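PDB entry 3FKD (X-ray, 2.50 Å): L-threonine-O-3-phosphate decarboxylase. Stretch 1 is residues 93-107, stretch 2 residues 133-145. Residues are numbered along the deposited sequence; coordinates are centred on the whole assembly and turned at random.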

# COMPACT_ATOMS: atom_id res chain seq x y z
N LEU A 93 -14.96 -2.74 20.75
CA LEU A 93 -16.20 -1.98 20.77
C LEU A 93 -16.16 -1.00 19.61
O LEU A 93 -15.28 -0.14 19.54
CB LEU A 93 -16.31 -1.20 22.10
CG LEU A 93 -17.64 -0.48 22.46
CD1 LEU A 93 -18.82 -1.45 22.39
CD2 LEU A 93 -17.59 0.19 23.82
N ILE A 94 -17.10 -1.12 18.69
CA ILE A 94 -17.16 -0.21 17.56
C ILE A 94 -18.51 0.57 17.52
O ILE A 94 -19.58 -0.02 17.49
CB ILE A 94 -16.97 -0.99 16.26
CG1 ILE A 94 -15.63 -1.76 16.27
CG2 ILE A 94 -17.07 -0.07 15.09
CD1 ILE A 94 -15.41 -2.66 15.06
N ALA A 95 -18.46 1.90 17.54
CA ALA A 95 -19.68 2.68 17.35
C ALA A 95 -20.14 2.58 15.89
O ALA A 95 -19.34 2.56 14.99
CB ALA A 95 -19.46 4.11 17.75
N ILE A 96 -21.45 2.49 15.69
CA ILE A 96 -22.02 2.46 14.35
C ILE A 96 -23.17 3.47 14.25
O ILE A 96 -23.76 3.88 15.26
CB ILE A 96 -22.56 1.05 14.02
CG1 ILE A 96 -23.33 0.50 15.22
CG2 ILE A 96 -21.44 0.11 13.66
CD1 ILE A 96 -24.31 -0.61 14.87
N PRO A 97 -23.48 3.93 13.03
CA PRO A 97 -22.70 3.57 11.84
C PRO A 97 -21.30 4.19 11.90
O PRO A 97 -21.07 5.14 12.68
CB PRO A 97 -23.50 4.18 10.68
CG PRO A 97 -24.55 5.07 11.31
CD PRO A 97 -24.44 5.02 12.79
N SER A 98 -20.39 3.66 11.08
CA SER A 98 -19.01 4.14 10.98
C SER A 98 -18.32 3.58 9.74
O SER A 98 -18.85 2.70 9.08
CB SER A 98 -18.22 3.76 12.23
OG SER A 98 -18.38 2.37 12.51
N PHE A 99 -17.15 4.12 9.41
CA PHE A 99 -16.32 3.60 8.32
C PHE A 99 -16.21 2.05 8.40
O PHE A 99 -15.74 1.53 9.39
CB PHE A 99 -14.93 4.28 8.38
CG PHE A 99 -14.08 4.05 7.18
CD1 PHE A 99 -14.56 4.28 5.90
CD2 PHE A 99 -12.77 3.66 7.32
CE1 PHE A 99 -13.76 4.09 4.79
CE2 PHE A 99 -11.97 3.45 6.22
CZ PHE A 99 -12.46 3.66 4.96
N ALA A 100 -16.61 1.35 7.35
CA ALA A 100 -16.79 -0.11 7.41
C ALA A 100 -15.47 -0.82 7.65
O ALA A 100 -15.40 -2.03 8.00
CB ALA A 100 -17.44 -0.62 6.11
N GLU A 101 -14.41 -0.05 7.47
CA GLU A 101 -13.07 -0.58 7.57
C GLU A 101 -12.59 -0.86 9.00
O GLU A 101 -11.69 -1.68 9.16
CB GLU A 101 -12.11 0.32 6.79
CG GLU A 101 -12.51 0.45 5.31
CD GLU A 101 -12.44 -0.87 4.57
OE1 GLU A 101 -11.60 -1.73 4.95
OE2 GLU A 101 -13.22 -1.05 3.61
N TYR A 102 -13.16 -0.22 10.02
CA TYR A 102 -12.83 -0.64 11.37
C TYR A 102 -13.32 -2.06 11.56
O TYR A 102 -12.58 -2.94 12.03
CB TYR A 102 -13.41 0.26 12.47
CG TYR A 102 -13.36 1.74 12.18
CD1 TYR A 102 -12.28 2.32 11.48
CD2 TYR A 102 -14.40 2.58 12.63
CE1 TYR A 102 -12.25 3.69 11.23
CE2 TYR A 102 -14.39 3.94 12.38
CZ TYR A 102 -13.31 4.51 11.67
OH TYR A 102 -13.31 5.86 11.42
N GLU A 103 -14.56 -2.30 11.13
CA GLU A 103 -15.14 -3.62 11.24
C GLU A 103 -14.33 -4.67 10.46
O GLU A 103 -13.94 -5.69 11.02
CB GLU A 103 -16.58 -3.63 10.77
CG GLU A 103 -17.42 -4.70 11.45
CD GLU A 103 -18.77 -4.95 10.75
OE1 GLU A 103 -19.54 -3.99 10.53
OE2 GLU A 103 -19.06 -6.14 10.44
N ASP A 104 -14.08 -4.40 9.18
CA ASP A 104 -13.43 -5.35 8.31
C ASP A 104 -12.08 -5.72 8.88
O ASP A 104 -11.72 -6.89 8.86
CB ASP A 104 -13.26 -4.81 6.89
CG ASP A 104 -14.58 -4.49 6.22
OD1 ASP A 104 -15.60 -5.15 6.57
OD2 ASP A 104 -14.60 -3.58 5.36
N ALA A 105 -11.37 -4.73 9.41
CA ALA A 105 -10.07 -5.00 10.04
C ALA A 105 -10.19 -5.97 11.21
O ALA A 105 -9.46 -6.96 11.29
CB ALA A 105 -9.38 -3.72 10.49
N CYS A 106 -11.08 -5.62 12.13
CA CYS A 106 -11.31 -6.38 13.34
C CYS A 106 -11.74 -7.81 13.01
O CYS A 106 -11.43 -8.74 13.75
CB CYS A 106 -12.39 -5.69 14.17
SG CYS A 106 -11.79 -4.37 15.27
N ARG A 107 -12.50 -7.99 11.93
CA ARG A 107 -12.97 -9.31 11.56
C ARG A 107 -11.79 -10.08 10.98
O ARG A 107 -11.48 -11.18 11.42
CB ARG A 107 -14.14 -9.23 10.56
CG ARG A 107 -14.41 -10.57 9.84
CD ARG A 107 -15.35 -10.45 8.68
NE ARG A 107 -14.77 -9.60 7.64
CZ ARG A 107 -15.34 -9.28 6.48
NH1 ARG A 107 -16.54 -9.76 6.15
NH2 ARG A 107 -14.70 -8.48 5.62
N CYS A 133 -11.54 0.39 21.64
CA CYS A 133 -12.71 1.13 21.25
C CYS A 133 -12.37 2.03 20.06
O CYS A 133 -11.41 2.80 20.11
CB CYS A 133 -13.23 1.96 22.42
SG CYS A 133 -14.66 2.91 22.01
N TRP A 134 -13.17 1.94 19.01
CA TRP A 134 -12.89 2.58 17.74
C TRP A 134 -13.82 3.77 17.45
O TRP A 134 -15.02 3.60 17.17
CB TRP A 134 -12.95 1.54 16.61
CG TRP A 134 -11.97 0.35 16.74
CD1 TRP A 134 -11.97 -0.63 17.72
CD2 TRP A 134 -10.88 0.02 15.86
NE1 TRP A 134 -10.94 -1.53 17.49
CE2 TRP A 134 -10.28 -1.17 16.35
CE3 TRP A 134 -10.38 0.60 14.69
CZ2 TRP A 134 -9.20 -1.77 15.73
CZ3 TRP A 134 -9.29 0.01 14.06
CH2 TRP A 134 -8.71 -1.18 14.59
N LEU A 135 -13.29 4.97 17.51
CA LEU A 135 -14.10 6.16 17.28
C LEU A 135 -13.57 7.00 16.15
O LEU A 135 -12.42 6.87 15.72
CB LEU A 135 -14.18 7.00 18.55
CG LEU A 135 -14.69 6.13 19.69
CD1 LEU A 135 -14.39 6.74 21.04
CD2 LEU A 135 -16.18 5.83 19.51
N CYS A 136 -14.43 7.85 15.64
CA CYS A 136 -13.99 8.77 14.61
C CYS A 136 -14.74 10.04 14.88
O CYS A 136 -15.95 10.04 15.05
CB CYS A 136 -14.25 8.19 13.21
SG CYS A 136 -13.99 9.30 11.84
N ASN A 137 -14.00 11.13 14.96
CA ASN A 137 -14.57 12.37 15.42
C ASN A 137 -14.05 13.53 14.56
O ASN A 137 -12.85 13.80 14.56
CB ASN A 137 -14.20 12.55 16.90
CG ASN A 137 -14.78 13.80 17.49
OD1 ASN A 137 -15.92 14.11 17.23
ND2 ASN A 137 -14.00 14.54 18.25
N PRO A 138 -14.95 14.21 13.81
CA PRO A 138 -16.39 13.93 13.65
C PRO A 138 -16.58 12.66 12.84
O PRO A 138 -15.77 12.37 11.98
CB PRO A 138 -16.90 15.13 12.84
CG PRO A 138 -15.75 15.62 12.13
CD PRO A 138 -14.59 15.43 13.08
N ASN A 139 -17.65 11.92 13.12
CA ASN A 139 -17.87 10.60 12.56
C ASN A 139 -18.38 10.56 11.11
O ASN A 139 -19.20 11.36 10.73
CB ASN A 139 -18.84 9.83 13.46
CG ASN A 139 -18.95 8.36 13.10
OD1 ASN A 139 -17.95 7.65 13.01
ND2 ASN A 139 -20.17 7.91 12.89
N ASN A 140 -17.87 9.63 10.33
CA ASN A 140 -18.38 9.23 9.02
C ASN A 140 -19.35 8.06 9.27
O ASN A 140 -18.95 7.07 9.81
CB ASN A 140 -17.16 8.75 8.20
CG ASN A 140 -17.51 8.04 6.90
OD1 ASN A 140 -18.54 8.28 6.28
ND2 ASN A 140 -16.60 7.18 6.45
N PRO A 141 -20.64 8.17 8.87
CA PRO A 141 -21.28 9.14 7.97
C PRO A 141 -22.11 10.18 8.71
O PRO A 141 -22.59 11.11 8.08
CB PRO A 141 -22.24 8.23 7.18
CG PRO A 141 -22.45 6.98 8.06
CD PRO A 141 -21.66 7.20 9.32
N ASP A 142 -22.26 9.99 10.02
CA ASP A 142 -23.14 10.73 10.94
C ASP A 142 -22.82 12.19 11.13
O ASP A 142 -23.70 13.01 11.35
CB ASP A 142 -22.90 10.15 12.34
CG ASP A 142 -23.98 9.30 12.75
OD1 ASP A 142 -24.98 9.32 12.01
OD2 ASP A 142 -23.85 8.59 13.77
N GLY A 143 -21.52 12.46 11.20
CA GLY A 143 -21.01 13.75 11.62
C GLY A 143 -21.09 13.89 13.13
O GLY A 143 -21.00 15.00 13.65
N ARG A 144 -21.28 12.79 13.84
CA ARG A 144 -21.38 12.87 15.29
C ARG A 144 -20.08 13.41 15.82
O ARG A 144 -19.03 13.00 15.39
CB ARG A 144 -21.69 11.50 15.89
CG ARG A 144 -21.95 11.52 17.37
CD ARG A 144 -20.68 11.31 18.23
NE ARG A 144 -19.67 10.42 17.61
CZ ARG A 144 -19.55 9.11 17.84
NH1 ARG A 144 -20.38 8.51 18.69
NH2 ARG A 144 -18.58 8.41 17.23
N LEU A 145 -20.14 14.37 16.73
CA LEU A 145 -18.91 14.99 17.22
C LEU A 145 -18.93 15.01 18.73
O LEU A 145 -19.87 15.53 19.34
CB LEU A 145 -18.75 16.42 16.67
CG LEU A 145 -17.41 17.16 16.94
CD1 LEU A 145 -16.34 16.75 15.97
CD2 LEU A 145 -17.54 18.71 16.89

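A contact between neighbouring strands of a sheet can be extended by packing of the segments that follow them, and L-threonine-O-3-phosphate decarboxylase offers a compact example. Strands 93-96 and 133-136 run parallel, with L93 paired to C133 and I94 to W134, yet a single backbone hydrogen bond joins them within these stretches: W134 N donates to L93 O over 3.0 Å. The same carbonyl receives a CA-H...O contact, C133 CA to L93 O at 3.3 Å, so one oxygen serves two successive residues of its neighbour. Beyond this the strands diverge, their CA atoms separating from 4.7 Å at L93 and C133 to 6.6 Å at A95 and L135. Of the 741 Å² buried between the stretches, W134, Y102 and P97 account for the largest residue areas.

W134 contributes the largest share. Its side chain leaves the sheet on the same face as that of I94, with chi1 in the m well, and the indole lies between its own strand and helix 100-107, with I94 touching it at CD1; the helix runs roughly antiparallel to strand 133-136 with axes 9.8 Å apart at their closest. A large flat ring suits this gap because it can fill it and still touch the neighbouring strand. I94 CG1 meets W134 CD1 at 4.1 Å, Y102 CB approaches W134 CE3 at 3.8 Å, and C106 SG lies 3.7 Å from W134 CZ2. The sulfur lies in an oblique position, C106 SG 4.1 Å from the centroid of the five-membered ring of W134; cysteine is small enough to settle there while offering a polarizable atom. Y102 and C106 are one helical turn apart, so both, with CA-to-CB bonds directed toward stretch 2, come into contact with the same ring.

Y102, the second anchor, extends the contact along the strand. While its CB rests near W134, its ring carries on to C136, where Y102 OH comes within 3.1 Å of C136 CB. Tyrosine combines an apolar body for this buried site with a hydroxyl whose polar needs are met elsewhere in the structure.

P97 marks the third centre, where loop meets loop. P97 follows the strand directly and is preceded by a cis peptide bond, and its ring packs on that of P141, P97 CB to P141 CD at 3.8 Å, a fit of two rigid apolar surfaces. Its carbonyl provides the second hydrogen bond between the stretches: N139 ND2 donates to P97 O over 2.9 Å. An amide side chain works well here because its end can reach a backbone acceptor that its CB does not face. Next door, S98 CA makes a CA-H...O contact of 3.2 Å with N140 O, and S98 OG turns back to A95 O at 2.7 Å, bracing the turn from within. A95 itself is small and buried, its CB 4.1 Å from L135 CD2. Two hydrogen bonds, one between the strands and one between the loops, are joined by the packing of W134, Y102 and P97.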